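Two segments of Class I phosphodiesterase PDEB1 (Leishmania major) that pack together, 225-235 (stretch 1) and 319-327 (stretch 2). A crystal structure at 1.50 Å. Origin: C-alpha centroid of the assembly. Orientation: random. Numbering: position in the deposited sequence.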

# COMPACT_ATOMS: atom_id res chain seq x y z
N ARG A 225 -10.85 25.09 -1.83
CA ARG A 225 -11.13 24.74 -3.21
C ARG A 225 -12.63 24.65 -3.46
O ARG A 225 -13.11 25.03 -4.53
CB ARG A 225 -10.42 23.43 -3.58
CG ARG A 225 -8.90 23.61 -3.66
CD ARG A 225 -8.16 22.35 -4.10
NE ARG A 225 -8.23 21.29 -3.10
CZ ARG A 225 -9.05 20.24 -3.19
NH1 ARG A 225 -9.86 20.11 -4.23
NH2 ARG A 225 -9.05 19.32 -2.23
N PHE A 226 -13.38 24.16 -2.47
CA PHE A 226 -14.83 24.06 -2.61
C PHE A 226 -15.42 25.47 -2.73
O PHE A 226 -16.32 25.71 -3.54
CB PHE A 226 -15.46 23.38 -1.39
CG PHE A 226 -16.96 23.46 -1.37
CD1 PHE A 226 -17.73 22.59 -2.14
CD2 PHE A 226 -17.61 24.45 -0.62
CE1 PHE A 226 -19.13 22.71 -2.16
CE2 PHE A 226 -19.00 24.57 -0.65
CZ PHE A 226 -19.76 23.69 -1.42
N THR A 227 -14.91 26.39 -1.92
CA THR A 227 -15.38 27.76 -1.93
C THR A 227 -15.10 28.43 -3.28
O THR A 227 -15.94 29.17 -3.80
CB THR A 227 -14.71 28.58 -0.81
OG1 THR A 227 -14.92 27.91 0.44
CG2 THR A 227 -15.32 29.97 -0.74
N GLU A 228 -13.92 28.17 -3.84
CA GLU A 228 -13.57 28.75 -5.14
C GLU A 228 -14.53 28.20 -6.19
O GLU A 228 -14.91 28.91 -7.12
CB GLU A 228 -12.12 28.39 -5.51
CG GLU A 228 -11.64 28.95 -6.85
CD GLU A 228 -11.83 30.45 -6.97
OE1 GLU A 228 -11.61 31.17 -5.97
OE2 GLU A 228 -12.19 30.92 -8.07
N LEU A 229 -14.94 26.95 -6.02
CA LEU A 229 -15.89 26.33 -6.95
C LEU A 229 -17.18 27.14 -6.92
O LEU A 229 -17.78 27.42 -7.95
CB LEU A 229 -16.17 24.88 -6.53
CG LEU A 229 -17.33 24.17 -7.22
CD1 LEU A 229 -17.06 24.07 -8.70
CD2 LEU A 229 -17.52 22.79 -6.61
N ALA A 230 -17.61 27.51 -5.71
CA ALA A 230 -18.83 28.28 -5.53
C ALA A 230 -18.63 29.73 -5.98
O ALA A 230 -19.57 30.38 -6.45
CB ALA A 230 -19.26 28.24 -4.07
N THR A 231 -17.41 30.23 -5.83
CA THR A 231 -17.07 31.60 -6.22
C THR A 231 -17.09 31.78 -7.74
O THR A 231 -17.54 32.81 -8.25
CB THR A 231 -15.67 32.00 -5.70
OG1 THR A 231 -15.69 32.04 -4.27
CG2 THR A 231 -15.27 33.36 -6.25
N SER A 232 -16.60 30.78 -8.46
CA SER A 232 -16.55 30.84 -9.91
C SER A 232 -17.84 30.34 -10.57
O SER A 232 -18.14 30.70 -11.71
CB SER A 232 -15.35 30.04 -10.43
OG SER A 232 -15.38 28.70 -9.96
N GLY A 233 -18.59 29.52 -9.85
CA GLY A 233 -19.84 29.00 -10.38
C GLY A 233 -19.80 27.53 -10.77
O GLY A 233 -19.04 27.14 -11.65
N PHE A 234 -20.62 26.73 -10.10
CA PHE A 234 -20.69 25.30 -10.37
C PHE A 234 -21.27 25.01 -11.75
O PHE A 234 -22.31 25.56 -12.13
CB PHE A 234 -21.55 24.59 -9.31
CG PHE A 234 -21.82 23.14 -9.61
CD1 PHE A 234 -20.85 22.17 -9.39
CD2 PHE A 234 -23.05 22.75 -10.14
CE1 PHE A 234 -21.09 20.83 -9.70
CE2 PHE A 234 -23.30 21.41 -10.45
CZ PHE A 234 -22.32 20.45 -10.23
N GLU A 235 -20.60 24.15 -12.51
CA GLU A 235 -21.07 23.76 -13.83
C GLU A 235 -21.18 22.25 -13.85
O GLU A 235 -20.17 21.54 -13.79
CB GLU A 235 -20.09 24.24 -14.90
CG GLU A 235 -20.04 25.75 -15.03
CD GLU A 235 -19.09 26.21 -16.11
OE1 GLU A 235 -19.32 25.86 -17.29
OE2 GLU A 235 -18.12 26.92 -15.79
N ARG A 319 -22.06 24.92 7.51
CA ARG A 319 -22.66 26.21 7.20
C ARG A 319 -22.16 26.69 5.84
O ARG A 319 -22.94 27.20 5.02
CB ARG A 319 -22.30 27.23 8.29
CG ARG A 319 -22.90 26.87 9.64
CD ARG A 319 -22.12 27.48 10.79
NE ARG A 319 -22.58 26.96 12.08
CZ ARG A 319 -21.88 27.06 13.21
NH1 ARG A 319 -20.70 27.65 13.21
NH2 ARG A 319 -22.38 26.56 14.33
N ASP A 320 -20.87 26.51 5.59
CA ASP A 320 -20.26 26.93 4.33
C ASP A 320 -20.71 26.13 3.11
O ASP A 320 -21.09 26.71 2.10
CB ASP A 320 -18.74 26.87 4.44
CG ASP A 320 -18.16 28.11 5.10
OD1 ASP A 320 -18.85 28.73 5.93
OD2 ASP A 320 -17.00 28.45 4.79
N ILE A 321 -20.66 24.80 3.20
CA ILE A 321 -21.05 24.01 2.05
C ILE A 321 -22.55 24.05 1.76
O ILE A 321 -22.96 23.99 0.60
CB ILE A 321 -20.58 22.54 2.18
CG1 ILE A 321 -21.33 21.83 3.31
CG2 ILE A 321 -19.08 22.51 2.43
CD1 ILE A 321 -21.00 20.34 3.41
N VAL A 322 -23.36 24.15 2.80
CA VAL A 322 -24.81 24.21 2.61
C VAL A 322 -25.20 25.58 2.06
O VAL A 322 -26.00 25.68 1.12
CB VAL A 322 -25.57 23.97 3.94
CG1 VAL A 322 -27.05 24.27 3.76
CG2 VAL A 322 -25.38 22.53 4.38
N GLY A 323 -24.63 26.63 2.62
CA GLY A 323 -24.94 27.97 2.16
C GLY A 323 -24.44 28.29 0.77
O GLY A 323 -25.05 29.10 0.06
N ASN A 324 -23.35 27.66 0.36
CA ASN A 324 -22.77 27.93 -0.95
C ASN A 324 -23.15 27.01 -2.10
O ASN A 324 -22.93 27.35 -3.27
CB ASN A 324 -21.24 27.99 -0.85
CG ASN A 324 -20.76 29.22 -0.09
OD1 ASN A 324 -21.07 30.35 -0.45
ND2 ASN A 324 -19.99 28.99 0.97
N LEU A 325 -23.70 25.84 -1.81
CA LEU A 325 -24.08 24.92 -2.89
C LEU A 325 -25.09 23.84 -2.52
O LEU A 325 -26.03 23.59 -3.28
CB LEU A 325 -22.82 24.26 -3.47
CG LEU A 325 -23.02 23.43 -4.73
CD1 LEU A 325 -23.54 24.30 -5.86
CD2 LEU A 325 -21.70 22.78 -5.12
N PHE A 326 -24.91 23.19 -1.38
CA PHE A 326 -25.82 22.13 -0.96
C PHE A 326 -26.98 22.71 -0.15
O PHE A 326 -27.15 22.41 1.03
CB PHE A 326 -25.09 21.09 -0.10
CG PHE A 326 -23.86 20.51 -0.75
CD1 PHE A 326 -23.84 20.22 -2.10
CD2 PHE A 326 -22.73 20.23 0.01
CE1 PHE A 326 -22.71 19.65 -2.69
CE2 PHE A 326 -21.60 19.66 -0.57
CZ PHE A 326 -21.59 19.37 -1.92
N HIS A 327 -27.79 23.54 -0.81
CA HIS A 327 -28.92 24.19 -0.15
C HIS A 327 -29.97 23.23 0.40
O HIS A 327 -30.65 23.55 1.38
CB HIS A 327 -29.56 25.19 -1.11
CG HIS A 327 -28.57 26.11 -1.76
ND1 HIS A 327 -28.15 25.96 -3.06
CD2 HIS A 327 -27.90 27.18 -1.27
CE1 HIS A 327 -27.26 26.89 -3.35
NE2 HIS A 327 -27.09 27.65 -2.28
O HOH W 1 -15.21 28.78 2.88

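Two helices, 225-232 and 319-324, run nearly parallel, their axes 10.4 Å apart at closest approach and inclined by 19°. No direct hydrogen bond joins the stretches; the contact is mainly apolar, burying 375 Å² in all, and it is organised around one aromatic side chain.

That side chain is Phe226. Its CA-to-CB bond points toward the other stretch, and the t rotamer carries the ring far enough to span the gap between helices. Phe226 CE2 reaches the backbone, 3.4 Å from Ile321 CA, while Ile321 CG2 sits over one face of the Phe226 ring, 4.0 Å from the centroid, in a CH-pi contact. Further round, Phe226 CZ lies 3.7 Å from Leu325 CB, and Phe226 CE1 approaches Phe326 CZ at 4.2 Å, the two rings meeting obliquely with their planes at 42°. A long, flat, rigid group suits a site with so many neighbours.

Leu325, the first residue to leave helical geometry, extends the apolar patch beyond its helix. Leu325 CD1 is 4.0 Å from Phe234 CB and Leu325 CD2 is 4.4 Å from Leu229 CD2, so its branched end touches both helix 225-232 and the segment after it. Gly233, the first residue out of that helix, has positive phi, where a CB would jam against the preceding carbonyl.

The backbones come closer at Ala230 and Asn324, whose CA atoms are 6.1 Å apart; a methyl group already suffices there, Ala230 CB lying 3.8 Å from Asn324 CB. The Asn324 amide turns back on its own helix, where Asn324 ND2 makes a weak hydrogen bond to Asp320 O (2.8 Å).

Polar linkage is left to water. Water 1 donates to Thr227 OG1 and to Asp320 OD2, its oxygen 2.6 Å from each, bridging side chains too far apart to bond directly. The rule is economical: one aromatic anchor, a leucine just past the helix end, a close-packed alanine and a water-mediated polar link.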